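Local coordinates for protein orotidine 5'-phosphate decarboxylase (Streptomyces avermitilis, PDB 3V75) that probably catalyses the decarboxylation of orotidine 5'-phosphate to UMP, the last step of de novo UMP biosynthesis, as a type 2 member of its family, at residues Leu64-Ser68 with Val99-Thr103; Ala80-Ser86 with Ala112-Ala118; Val104-Arg108 with Leu141-Ala145; Pro238-Ile244 with Asn264-Val269. All coordinates share one frame; numbering follows the deposited sequence. Where two conformers were deposited one is given.

Contact 1. Residues Leu64-Ser68 with Val99-Thr103; sequences LERFS and VLEKT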
loop_
_atom_site.group_PDB
_atom_site.type_symbol
_atom_site.label_atom_id
_atom_site.label_comp_id
_atom_site.label_asym_id
_atom_site.label_seq_id
_atom_site.Cartn_x
_atom_site.Cartn_y
_atom_site.Cartn_z
ATOM N N LEU A 64 -9.666 -9.826 -17.238
ATOM C CA LEU A 64 -9.311 -8.518 -16.671
ATOM C C LEU A 64 -9.231 -7.449 -17.750
ATOM O O LEU A 64 -9.773 -6.328 -17.613
ATOM C CB LEU A 64 -7.927 -8.634 -16.014
ATOM C CG LEU A 64 -7.355 -7.347 -15.417
ATOM C CD1 LEU A 64 -7.924 -7.200 -14.024
ATOM C CD2 LEU A 64 -5.817 -7.474 -15.304
ATOM N N GLU A 65 -8.537 -7.791 -18.818
ATOM C CA GLU A 65 -8.320 -6.866 -19.906
ATOM C C GLU A 65 -9.626 -6.524 -20.655
ATOM O O GLU A 65 -9.874 -5.360 -20.987
ATOM C CB GLU A 65 -7.296 -7.457 -20.850
ATOM C CG GLU A 65 -6.990 -6.627 -22.048
ATOM C CD GLU A 65 -5.943 -7.324 -22.938
ATOM O OE1 GLU A 65 -6.078 -8.565 -23.211
ATOM O OE2 GLU A 65 -4.998 -6.639 -23.408
ATOM N N ARG A 66 -10.457 -7.537 -20.929
ATOM C CA ARG A 66 -11.716 -7.276 -21.642
ATOM C C ARG A 66 -12.657 -6.395 -20.802
ATOM O O ARG A 66 -13.307 -5.468 -21.321
ATOM C CB ARG A 66 -12.392 -8.604 -21.969
ATOM C CG ARG A 66 -13.705 -8.439 -22.723
ATOM C CD ARG A 66 -13.450 -7.801 -24.090
ATOM N NE ARG A 66 -13.744 -6.354 -24.117
ATOM C CZ ARG A 66 -13.656 -5.594 -25.219
ATOM N NH1 ARG A 66 -13.280 -6.152 -26.372
ATOM N NH2 ARG A 66 -13.998 -4.294 -25.209
ATOM N N PHE A 67 -12.723 -6.690 -19.509
ATOM C CA PHE A 67 -13.542 -5.912 -18.571
ATOM C C PHE A 67 -13.088 -4.444 -18.595
ATOM O O PHE A 67 -13.894 -3.512 -18.752
ATOM C CB PHE A 67 -13.356 -6.489 -17.171
ATOM C CG PHE A 67 -14.101 -5.768 -16.087
ATOM C CD1 PHE A 67 -13.562 -4.643 -15.469
ATOM C CD2 PHE A 67 -15.335 -6.240 -15.637
ATOM C CE1 PHE A 67 -14.236 -3.991 -14.451
ATOM C CE2 PHE A 67 -16.023 -5.592 -14.586
ATOM C CZ PHE A 67 -15.472 -4.457 -14.004
ATOM N N SER A 68 -11.793 -4.241 -18.378
ATOM C CA SER A 68 -11.245 -2.894 -18.263
ATOM C C SER A 68 -11.438 -2.092 -19.558
ATOM O O SER A 68 -11.837 -0.909 -19.539
ATOM C CB SER A 68 -9.762 -3.011 -17.880
ATOM O OG SER A 68 -9.664 -3.619 -16.601
ATOM N N VAL A 99 -2.092 -4.188 -18.041
ATOM C CA VAL A 99 -3.498 -3.825 -18.368
ATOM C C VAL A 99 -3.882 -2.531 -17.649
ATOM O O VAL A 99 -4.542 -1.671 -18.220
ATOM C CB VAL A 99 -4.465 -4.956 -17.971
ATOM C CG1 VAL A 99 -5.916 -4.484 -18.142
ATOM C CG2 VAL A 99 -4.192 -6.198 -18.836
ATOM N N LEU A 100 -3.456 -2.398 -16.385
ATOM C CA LEU A 100 -3.747 -1.187 -15.627
ATOM C C LEU A 100 -3.152 0.056 -16.290
ATOM O O LEU A 100 -3.817 1.094 -16.393
ATOM C CB LEU A 100 -3.243 -1.307 -14.186
ATOM C CG LEU A 100 -3.485 -0.128 -13.248
ATOM C CD1 LEU A 100 -4.970 0.215 -13.130
ATOM C CD2 LEU A 100 -2.898 -0.512 -11.887
ATOM N N GLU A 101 -1.911 -0.061 -16.769
ATOM C CA GLU A 101 -1.277 1.057 -17.471
ATOM C C GLU A 101 -2.118 1.515 -18.648
ATOM O O GLU A 101 -2.355 2.720 -18.835
ATOM C CB GLU A 101 0.120 0.642 -17.969
ATOM C CG GLU A 101 1.125 0.513 -16.827
ATOM C CD GLU A 101 2.419 -0.166 -17.242
ATOM O OE1 GLU A 101 2.434 -0.985 -18.192
ATOM O OE2 GLU A 101 3.450 0.131 -16.573
ATOM N N LYS A 102 -2.545 0.553 -19.463
ATOM C CA LYS A 102 -3.296 0.894 -20.686
ATOM C C LYS A 102 -4.647 1.499 -20.346
ATOM O O LYS A 102 -5.113 2.438 -20.996
ATOM C CB LYS A 102 -3.538 -0.344 -21.538
ATOM C CG LYS A 102 -2.334 -0.958 -22.126
ATOM C CD LYS A 102 -2.755 -2.061 -23.133
ATOM C CE LYS A 102 -4.141 -2.679 -22.774
ATOM N NZ LYS A 102 -3.983 -4.048 -22.039
ATOM N N THR A 103 -5.280 0.939 -19.324
ATOM C CA THR A 103 -6.602 1.372 -18.893
ATOM C C THR A 103 -6.564 2.830 -18.444
ATOM O O THR A 103 -7.412 3.636 -18.831
ATOM C CB THR A 103 -7.096 0.446 -17.745
ATOM O OG1 THR A 103 -7.169 -0.901 -18.240
ATOM C CG2 THR A 103 -8.484 0.857 -17.234
#
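V99 packs against L64, E65 and S68 of the facing helix. With CG1 anti to the backbone N (chi1 172°), that methyl lies against the backbone at E65, 3.8 Å from CA, while CG2, beside the backbone N, meets E65 CB. L64 slides past V99 in the opposite sense and brings CD2 to 3.9 Å from V99 CB. One turn on, S68 and T103 meet through a carbon and an oxygen: S68 CB is 3.4 Å from T103 OG1. The two hydroxyls do not pair with each other. Each turns back along its own helix, S68 OG to L64 O at 2.9 Å and T103 OG1 to V99 O at 2.7 Å, and each of these carbonyls also accepts the backbone N-H of the same residue. Such internal bonding satisfies two buried hydroxyls within an apolar seam.

On the solvent side the contact thins to one salt bridge. E65 is extended, and K102 folds back at its last two torsions to set NZ 3.1 Å from E65 OE2, on the anti side and 20° out of the carboxylate plane.

The axes of 64-68 and 99-103 run nearly parallel, 12° apart, with a closest approach of 10.2 Å; these segments belong to helices 61-75 and 93-109, on the outside of the TIM barrel. F89 of helix 86-90 packs on L64, S68 and V99.

Contact 2. Residues Ala80-Ser86 with Ala112-Ala118; sequences AVFKPQS and ALVVMDA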
loop_
_atom_site.group_PDB
_atom_site.type_symbol
_atom_site.label_atom_id
_atom_site.label_comp_id
_atom_site.label_asym_id
_atom_site.label_seq_id
_atom_site.Cartn_x
_atom_site.Cartn_y
_atom_site.Cartn_z
ATOM N N ALA A 80 -17.036 11.760 -14.999
ATOM C CA ALA A 80 -16.054 12.732 -14.506
ATOM C C ALA A 80 -14.749 12.049 -14.080
ATOM O O ALA A 80 -13.654 12.534 -14.404
ATOM C CB ALA A 80 -16.610 13.553 -13.356
ATOM N N VAL A 81 -14.860 10.943 -13.350
ATOM C CA VAL A 81 -13.704 10.330 -12.705
ATOM C C VAL A 81 -13.848 8.816 -12.759
ATOM O O VAL A 81 -14.970 8.289 -12.617
ATOM C CB VAL A 81 -13.633 10.741 -11.202
ATOM C CG1 VAL A 81 -12.302 10.319 -10.555
ATOM C CG2 VAL A 81 -13.863 12.239 -11.028
ATOM N N PHE A 82 -12.736 8.106 -12.942
ATOM C CA PHE A 82 -12.676 6.660 -12.677
ATOM C C PHE A 82 -11.773 6.373 -11.511
ATOM O O PHE A 82 -10.806 7.124 -11.277
ATOM C CB PHE A 82 -12.027 5.912 -13.831
ATOM C CG PHE A 82 -12.897 5.749 -15.039
ATOM C CD1 PHE A 82 -14.067 4.968 -14.980
ATOM C CD2 PHE A 82 -12.510 6.279 -16.261
ATOM C CE1 PHE A 82 -14.841 4.761 -16.129
ATOM C CE2 PHE A 82 -13.264 6.058 -17.418
ATOM C CZ PHE A 82 -14.450 5.318 -17.348
ATOM N N LYS A 83 -12.017 5.268 -10.814
ATOM C CA LYS A 83 -11.132 4.844 -9.730
ATOM C C LYS A 83 -10.777 3.381 -9.905
ATOM O O LYS A 83 -11.472 2.498 -9.405
ATOM C CB LYS A 83 -11.779 5.101 -8.368
ATOM C CG LYS A 83 -10.857 4.745 -7.182
ATOM C CD LYS A 83 -11.424 5.188 -5.846
ATOM C CE LYS A 83 -12.552 4.287 -5.337
ATOM N NZ LYS A 83 -12.119 2.899 -5.001
ATOM N N PRO A 84 -9.698 3.090 -10.641
ATOM C CA PRO A 84 -9.250 1.693 -10.668
ATOM C C PRO A 84 -8.742 1.282 -9.303
ATOM O O PRO A 84 -8.065 2.072 -8.640
ATOM C CB PRO A 84 -8.086 1.693 -11.669
ATOM C CG PRO A 84 -7.654 3.137 -11.728
ATOM C CD PRO A 84 -8.850 3.983 -11.444
ATOM N N GLN A 85 -9.039 0.049 -8.898
ATOM C CA GLN A 85 -8.503 -0.512 -7.657
ATOM C C GLN A 85 -7.319 -1.396 -8.027
ATOM O O GLN A 85 -7.475 -2.461 -8.598
ATOM C CB GLN A 85 -9.585 -1.305 -6.894
ATOM C CG GLN A 85 -9.086 -2.140 -5.725
ATOM C CD GLN A 85 -8.141 -1.364 -4.833
ATOM O OE1 GLN A 85 -6.924 -1.664 -4.795
ATOM N NE2 GLN A 85 -8.664 -0.369 -4.125
ATOM N N SER A 86 -6.125 -0.913 -7.672
ATOM C CA SER A 86 -4.874 -1.550 -8.063
ATOM C C SER A 86 -4.826 -3.034 -7.694
ATOM O O SER A 86 -4.282 -3.833 -8.461
ATOM C CB SER A 86 -3.708 -0.817 -7.383
ATOM O OG SER A 86 -2.480 -1.280 -7.900
ATOM N N ALA A 112 -11.492 11.481 -18.910
ATOM C CA ALA A 112 -11.875 11.172 -17.537
ATOM C C ALA A 112 -10.675 11.408 -16.614
ATOM O O ALA A 112 -9.527 11.174 -17.029
ATOM C CB ALA A 112 -12.315 9.753 -17.413
ATOM N N LEU A 113 -10.926 11.898 -15.404
ATOM C CA LEU A 113 -9.876 11.942 -14.392
ATOM C C LEU A 113 -9.715 10.545 -13.851
ATOM O O LEU A 113 -10.685 9.785 -13.799
ATOM C CB LEU A 113 -10.265 12.908 -13.271
ATOM C CG LEU A 113 -10.394 14.359 -13.763
ATOM C CD1 LEU A 113 -10.848 15.251 -12.620
ATOM C CD2 LEU A 113 -9.050 14.867 -14.283
ATOM N N VAL A 114 -8.512 10.197 -13.416
ATOM C CA VAL A 114 -8.258 8.890 -12.818
ATOM C C VAL A 114 -7.677 9.034 -11.418
ATOM O O VAL A 114 -6.621 9.655 -11.232
ATOM C CB VAL A 114 -7.305 8.055 -13.693
ATOM C CG1 VAL A 114 -6.901 6.741 -12.981
ATOM C CG2 VAL A 114 -7.986 7.747 -15.048
ATOM N N VAL A 115 -8.372 8.449 -10.454
ATOM C CA VAL A 115 -7.894 8.341 -9.098
ATOM C C VAL A 115 -7.377 6.933 -8.937
ATOM O O VAL A 115 -8.153 5.962 -8.966
ATOM C CB VAL A 115 -9.036 8.593 -8.084
ATOM C CG1 VAL A 115 -8.549 8.310 -6.654
ATOM C CG2 VAL A 115 -9.540 10.007 -8.249
HETATM N N MSE A 116 -6.063 6.795 -8.758
HETATM C CA MSE A 116 -5.479 5.476 -8.584
HETATM C C MSE A 116 -5.726 5.029 -7.139
HETATM O O MSE A 116 -5.157 5.608 -6.185
HETATM C CB MSE A 116 -3.992 5.513 -8.887
HETATM C CG MSE A 116 -3.297 4.207 -8.534
HETATM SE SE MSE A 116 -3.819 2.721 -9.709
HETATM C CE MSE A 116 -3.153 3.459 -11.356
ATOM N N ASP A 117 -6.559 4.007 -6.933
ATOM C CA ASP A 117 -6.776 3.528 -5.573
ATOM C C ASP A 117 -5.799 2.400 -5.273
ATOM O O ASP A 117 -6.030 1.210 -5.576
ATOM C CB ASP A 117 -8.235 3.098 -5.350
ATOM C CG ASP A 117 -8.580 2.983 -3.912
ATOM O OD1 ASP A 117 -7.652 2.983 -3.044
ATOM O OD2 ASP A 117 -9.790 2.898 -3.571
ATOM N N ALA A 118 -4.665 2.807 -4.703
ATOM C CA ALA A 118 -3.562 1.891 -4.413
ATOM C C ALA A 118 -3.171 1.923 -2.924
ATOM O O ALA A 118 -2.382 1.078 -2.453
ATOM C CB ALA A 118 -2.371 2.243 -5.291
HETATM O O HOH W 1 -11.477 -0.137 -3.742
#
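Five backbone hydrogen bonds lace A80-S86 to A112-A118 as neighbouring parallel strands. A80 O accepts from L113 N, F82 uses both its N-H and its carbonyl, and V115 N donates to F82 O at 2.9 Å with an N-H...O angle of 170°. Further along, D117 N binds P84 O and S86 N returns to D117 O, carrying the ladder past the proline, which has no N-H to give.

The charged pair lies at the C-terminal end of the strands. K83 leaves the backbone extended, then bends at its last two torsions (chi3 76°, chi4 66°) and curls over D117 CB, placing NZ 2.7 Å from D117 OD2 on the anti lone pair. The other carboxylate oxygen, OD1, is held by K119, the predicted proton donor, and by T147, so D117 probably helps to position that lysine. Q85 NE2 lies beside the carboxylate and donates to a water at 2.8 Å, while Q85 OE1 caps A87 N at the start of helix 86-90.

Apolar contacts fill both faces. V81 CG1 touches V115 CG2 at 3.6 Å, F82 CD2 meets A112 CB at 3.7 Å, and P84 CD rests on V114 CG1.

These are the second and third strands of the barrel: strand 42-45 bonds to the far edge of 81-84, A145 continues the sheet beyond V114, and helix 93-109 packs over F82, P84 and V114.

Contact 3. Residues Val104-Arg108 with Leu141-Ala145; sequences VAEAR and LFSDA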
loop_
_atom_site.group_PDB
_atom_site.type_symbol
_atom_site.label_atom_id
_atom_site.label_comp_id
_atom_site.label_asym_id
_atom_site.label_seq_id
_atom_site.Cartn_x
_atom_site.Cartn_y
_atom_site.Cartn_z
ATOM N N VAL A 104 -5.576 3.165 -17.606
ATOM C CA VAL A 104 -5.449 4.516 -17.095
ATOM C C VAL A 104 -5.143 5.466 -18.268
ATOM O O VAL A 104 -5.741 6.547 -18.374
ATOM C CB VAL A 104 -4.325 4.593 -16.032
ATOM C CG1 VAL A 104 -3.996 6.033 -15.730
ATOM C CG2 VAL A 104 -4.731 3.837 -14.763
ATOM N N ALA A 105 -4.242 5.059 -19.172
ATOM C CA ALA A 105 -3.919 5.911 -20.311
ATOM C C ALA A 105 -5.163 6.169 -21.166
ATOM O O ALA A 105 -5.427 7.320 -21.568
ATOM C CB ALA A 105 -2.787 5.303 -21.171
ATOM N N GLU A 106 -5.916 5.114 -21.459
ATOM C CA GLU A 106 -7.088 5.270 -22.328
ATOM C C GLU A 106 -8.137 6.139 -21.628
ATOM O O GLU A 106 -8.769 6.993 -22.253
ATOM C CB GLU A 106 -7.682 3.893 -22.655
ATOM C CG GLU A 106 -6.831 3.050 -23.574
ATOM C CD GLU A 106 -7.135 1.536 -23.457
ATOM O OE1 GLU A 106 -8.080 1.125 -22.705
ATOM O OE2 GLU A 106 -6.395 0.752 -24.099
ATOM N N ALA A 107 -8.327 5.920 -20.334
ATOM C CA ALA A 107 -9.299 6.716 -19.577
ATOM C C ALA A 107 -8.947 8.198 -19.635
ATOM O O ALA A 107 -9.804 9.050 -19.908
ATOM C CB ALA A 107 -9.389 6.253 -18.122
ATOM N N ARG A 108 -7.671 8.508 -19.371
ATOM C CA ARG A 108 -7.274 9.910 -19.381
ATOM C C ARG A 108 -7.353 10.490 -20.792
ATOM O O ARG A 108 -7.707 11.673 -20.955
ATOM C CB ARG A 108 -5.877 10.093 -18.738
ATOM C CG ARG A 108 -5.838 9.626 -17.240
ATOM C CD ARG A 108 -4.506 9.983 -16.509
ATOM N NE ARG A 108 -4.472 11.423 -16.199
ATOM C CZ ARG A 108 -3.792 12.346 -16.893
ATOM N NH1 ARG A 108 -3.037 11.996 -17.942
ATOM N NH2 ARG A 108 -3.882 13.613 -16.546
ATOM N N LEU A 141 2.186 4.744 -15.058
ATOM C CA LEU A 141 0.945 4.720 -14.232
ATOM C C LEU A 141 0.432 6.103 -13.797
ATOM O O LEU A 141 -0.345 6.201 -12.829
ATOM C CB LEU A 141 1.073 3.775 -13.031
ATOM C CG LEU A 141 1.280 2.299 -13.381
ATOM C CD1 LEU A 141 1.993 1.558 -12.242
ATOM C CD2 LEU A 141 -0.082 1.664 -13.618
ATOM N N PHE A 142 0.865 7.165 -14.495
ATOM C CA PHE A 142 0.497 8.533 -14.104
ATOM C C PHE A 142 -1.013 8.663 -13.960
ATOM O O PHE A 142 -1.751 8.368 -14.908
ATOM C CB PHE A 142 0.972 9.574 -15.122
ATOM C CG PHE A 142 0.601 11.013 -14.756
ATOM C CD1 PHE A 142 0.895 11.532 -13.505
ATOM C CD2 PHE A 142 -0.022 11.842 -15.679
ATOM C CE1 PHE A 142 0.564 12.856 -13.159
ATOM C CE2 PHE A 142 -0.312 13.189 -15.361
ATOM C CZ PHE A 142 -0.055 13.676 -14.095
ATOM N N SER A 143 -1.446 9.134 -12.801
ATOM C CA SER A 143 -2.859 9.285 -12.468
ATOM C C SER A 143 -3.091 10.699 -11.933
ATOM O O SER A 143 -2.163 11.361 -11.456
ATOM C CB SER A 143 -3.255 8.239 -11.411
ATOM O OG SER A 143 -3.037 6.912 -11.896
ATOM N N ASP A 144 -4.337 11.169 -11.981
ATOM C CA ASP A 144 -4.635 12.514 -11.504
ATOM C C ASP A 144 -4.615 12.611 -9.987
ATOM O O ASP A 144 -4.416 13.690 -9.430
ATOM C CB ASP A 144 -5.996 12.931 -12.048
ATOM C CG ASP A 144 -5.964 13.009 -13.534
ATOM O OD1 ASP A 144 -5.314 13.958 -14.047
ATOM O OD2 ASP A 144 -6.507 12.096 -14.222
ATOM N N ALA A 145 -4.821 11.490 -9.306
ATOM C CA ALA A 145 -4.647 11.450 -7.856
ATOM C C ALA A 145 -4.329 10.046 -7.397
ATOM O O ALA A 145 -4.519 9.083 -8.150
ATOM C CB ALA A 145 -5.904 11.991 -7.125
#
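R108 grips the carboxylate of D144 side-on, with NE bonded to OD2 and NH2 to OD1, both at 2.9 Å. Both bonds are nearly straight, and both oxygens lie close to the guanidinium plane. The carboxylate itself is turned by 43° against that plane, however: OD2 is met from above the carboxylate plane, and OD1 on its syn side but also somewhat out of that plane. F142 lies over one face of the guanidinium, with CE2 3.6 Å above the plane and offset toward the rim. Ring and guanidinium are inclined at 62°, which makes this a tilted contact and not a flat stack. R108 reaches this position by a bend at chi3 (75°), after which CD passes 3.6 Å from the carbonyl O of F142. That same oxygen meets V104 CG1 at 3.3 Å, one helical turn earlier.

In the TIM barrel this ties the last turns of helix 93-109 to the loop that leads into strand 145-148, at the N-terminal end of the sheet.

The loop is shaped in turn by its own bonds. S143 OG reaches back to L141 O at 2.9 Å, while the S143 backbone is bonded to F134. D144 has further partners: R30 of helix 27-38 makes a second salt bridge to OD1, and V114 N of the adjoining strand donates to OD2. With two arginines and an amide N-H around it, the buried carboxylate is probably kept ionised. L24 packs against both R108 and F142.

Contact 4. Residues Pro238-Ile244 with Asn264-Val269; sequences PLLAPGI and NVVPNV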
loop_
_atom_site.group_PDB
_atom_site.type_symbol
_atom_site.label_atom_id
_atom_site.label_comp_id
_atom_site.label_asym_id
_atom_site.label_seq_id
_atom_site.Cartn_x
_atom_site.Cartn_y
_atom_site.Cartn_z
ATOM N N PRO A 238 -11.323 17.605 -1.764
ATOM C CA PRO A 238 -12.362 16.643 -2.165
ATOM C C PRO A 238 -12.479 15.501 -1.150
ATOM O O PRO A 238 -11.474 15.106 -0.492
ATOM C CB PRO A 238 -11.868 16.127 -3.515
ATOM C CG PRO A 238 -10.344 16.325 -3.472
ATOM C CD PRO A 238 -10.146 17.598 -2.655
ATOM N N LEU A 239 -13.686 14.939 -1.023
ATOM C CA LEU A 239 -13.906 13.830 -0.096
ATOM C C LEU A 239 -14.310 12.627 -0.944
ATOM O O LEU A 239 -15.429 12.597 -1.483
ATOM C CB LEU A 239 -15.035 14.190 0.872
ATOM C CG LEU A 239 -14.844 15.493 1.661
ATOM C CD1 LEU A 239 -16.108 15.802 2.457
ATOM C CD2 LEU A 239 -13.645 15.350 2.624
ATOM N N LEU A 240 -13.414 11.666 -1.109
ATOM C CA LEU A 240 -13.731 10.492 -1.912
ATOM C C LEU A 240 -14.597 9.606 -1.047
ATOM O O LEU A 240 -14.191 9.193 0.059
ATOM C CB LEU A 240 -12.460 9.766 -2.313
ATOM C CG LEU A 240 -12.603 8.428 -3.023
ATOM C CD1 LEU A 240 -13.262 8.640 -4.397
ATOM C CD2 LEU A 240 -11.217 7.774 -3.163
ATOM N N ALA A 241 -15.810 9.326 -1.525
ATOM C CA ALA A 241 -16.787 8.646 -0.689
ATOM C C ALA A 241 -17.170 7.324 -1.308
ATOM O O ALA A 241 -18.079 7.271 -2.135
ATOM C CB ALA A 241 -18.017 9.527 -0.474
ATOM N N PRO A 242 -16.514 6.241 -0.900
ATOM C CA PRO A 242 -16.972 4.930 -1.364
ATOM C C PRO A 242 -18.324 4.537 -0.711
ATOM O O PRO A 242 -18.740 5.062 0.388
ATOM C CB PRO A 242 -15.845 3.980 -0.940
ATOM C CG PRO A 242 -15.037 4.723 0.075
ATOM C CD PRO A 242 -15.373 6.181 0.019
ATOM N N GLY A 243 -18.989 3.584 -1.375
ATOM C CA GLY A 243 -20.210 3.023 -0.823
ATOM C C GLY A 243 -21.470 3.603 -1.426
ATOM O O GLY A 243 -22.569 3.310 -0.913
ATOM N N ILE A 244 -21.370 4.394 -2.481
ATOM C CA ILE A 244 -22.581 5.009 -3.012
ATOM C C ILE A 244 -23.445 3.910 -3.638
ATOM O O ILE A 244 -22.951 3.049 -4.374
ATOM C CB ILE A 244 -22.264 6.083 -4.052
ATOM C CG1 ILE A 244 -21.227 7.082 -3.532
ATOM C CG2 ILE A 244 -23.543 6.762 -4.515
ATOM C CD1 ILE A 244 -21.700 7.846 -2.302
ATOM N N ASN A 264 -18.206 19.045 -2.038
ATOM C CA ASN A 264 -16.825 18.603 -2.267
ATOM C C ASN A 264 -16.674 17.090 -2.330
ATOM O O ASN A 264 -15.559 16.584 -2.435
ATOM C CB ASN A 264 -15.916 19.152 -1.146
ATOM C CG ASN A 264 -15.784 20.662 -1.197
ATOM O OD1 ASN A 264 -16.152 21.296 -2.201
ATOM N ND2 ASN A 264 -15.220 21.254 -0.136
ATOM N N VAL A 265 -17.783 16.352 -2.300
ATOM C CA VAL A 265 -17.734 14.906 -2.332
ATOM C C VAL A 265 -17.518 14.406 -3.757
ATOM O O VAL A 265 -18.167 14.894 -4.706
ATOM C CB VAL A 265 -19.036 14.287 -1.723
ATOM C CG1 VAL A 265 -19.107 12.788 -1.978
ATOM C CG2 VAL A 265 -19.084 14.576 -0.242
ATOM N N VAL A 266 -16.644 13.408 -3.881
ATOM C CA VAL A 266 -16.461 12.633 -5.094
ATOM C C VAL A 266 -17.133 11.303 -4.790
ATOM O O VAL A 266 -16.558 10.430 -4.132
ATOM C CB VAL A 266 -14.953 12.395 -5.387
ATOM C CG1 VAL A 266 -14.792 11.544 -6.650
ATOM C CG2 VAL A 266 -14.243 13.741 -5.523
ATOM N N PRO A 267 -18.382 11.129 -5.261
ATOM C CA PRO A 267 -19.133 9.924 -4.866
ATOM C C PRO A 267 -18.690 8.764 -5.740
ATOM O O PRO A 267 -18.793 8.830 -6.961
ATOM C CB PRO A 267 -20.604 10.291 -5.180
ATOM C CG PRO A 267 -20.559 11.786 -5.604
ATOM C CD PRO A 267 -19.170 12.024 -6.116
ATOM N N ASN A 268 -18.193 7.695 -5.130
ATOM C CA ASN A 268 -17.715 6.572 -5.897
ATOM C C ASN A 268 -18.747 5.437 -5.896
ATOM O O ASN A 268 -19.138 4.941 -4.830
ATOM C CB ASN A 268 -16.392 6.050 -5.298
ATOM C CG ASN A 268 -15.887 4.831 -6.032
ATOM O OD1 ASN A 268 -16.162 3.678 -5.637
ATOM N ND2 ASN A 268 -15.208 5.063 -7.133
ATOM N N VAL A 269 -19.179 5.032 -7.093
ATOM C CA VAL A 269 -20.073 3.893 -7.275
ATOM C C VAL A 269 -19.284 2.754 -7.928
ATOM O O VAL A 269 -18.589 2.988 -8.925
ATOM C CB VAL A 269 -21.245 4.267 -8.211
ATOM C CG1 VAL A 269 -22.210 3.082 -8.373
ATOM C CG2 VAL A 269 -22.009 5.522 -7.731
HETATM O O HOH W 2 -17.969 2.339 -3.656
#
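L239 O receives the shortest bond of this strand pair, from V266 N at 2.8 Å; the donor stands 41° out of the carbonyl plane. The ladder runs on either side of it. L239 N donates to N264 O, A241 N to V266 O, and N268 N to A241 O, the last at 3.0 Å and 170°. Beyond P242 and G243 the chain swings back, and I244 N reaches N268 O in a longer bond of 3.3 Å. A water accepts from G243 N at 2.8 Å and donates to N268 OD1, linking the G243 backbone to the N268 side chain.

Strands 239-241 and 265-269 are the seventh and eighth of the barrel, linked through helix 254-258 in a beta-alpha-beta unit.

On one face, A241 CB meets V265 CG1 at 3.8 Å, and F258 of that helix packs on both residues. On the other, L240 crosses V266 at a slant, CD1 to CG1 at 4.0 Å, while K83 touches L240 and N268. I244 wedges in at the end: CG1, anti to the carbonyl carbon (chi1 -51°), lies over P267 CB at 3.7 Å, and CB faces V269 CG2.

In the fold
Contacts 2 and 4 lie in the same closed eight-stranded parallel sheet, joining strands 81-84 and 113-120, and 239-241 and 265-269, with centres about 12 Å apart; K83 meets L240 and N268 between them. Contact 1 lies outside that sheet and contact 3 at its margin, where A145 starts strand 145-148; both use helix 93-109. L100 from contact 1 packs on P84 and M116 of contact 2. The centres of contacts 2 and 3 are about 7 Å apart, and V114 and M116 connect to D144 and A145. Along the chain, contact 2 interleaves with contacts 1 and 3, and contact 4 follows all three. Helix 93-109 thus packs on the strands that include D117, whose side chain adjoins the predicted proton donor, K119.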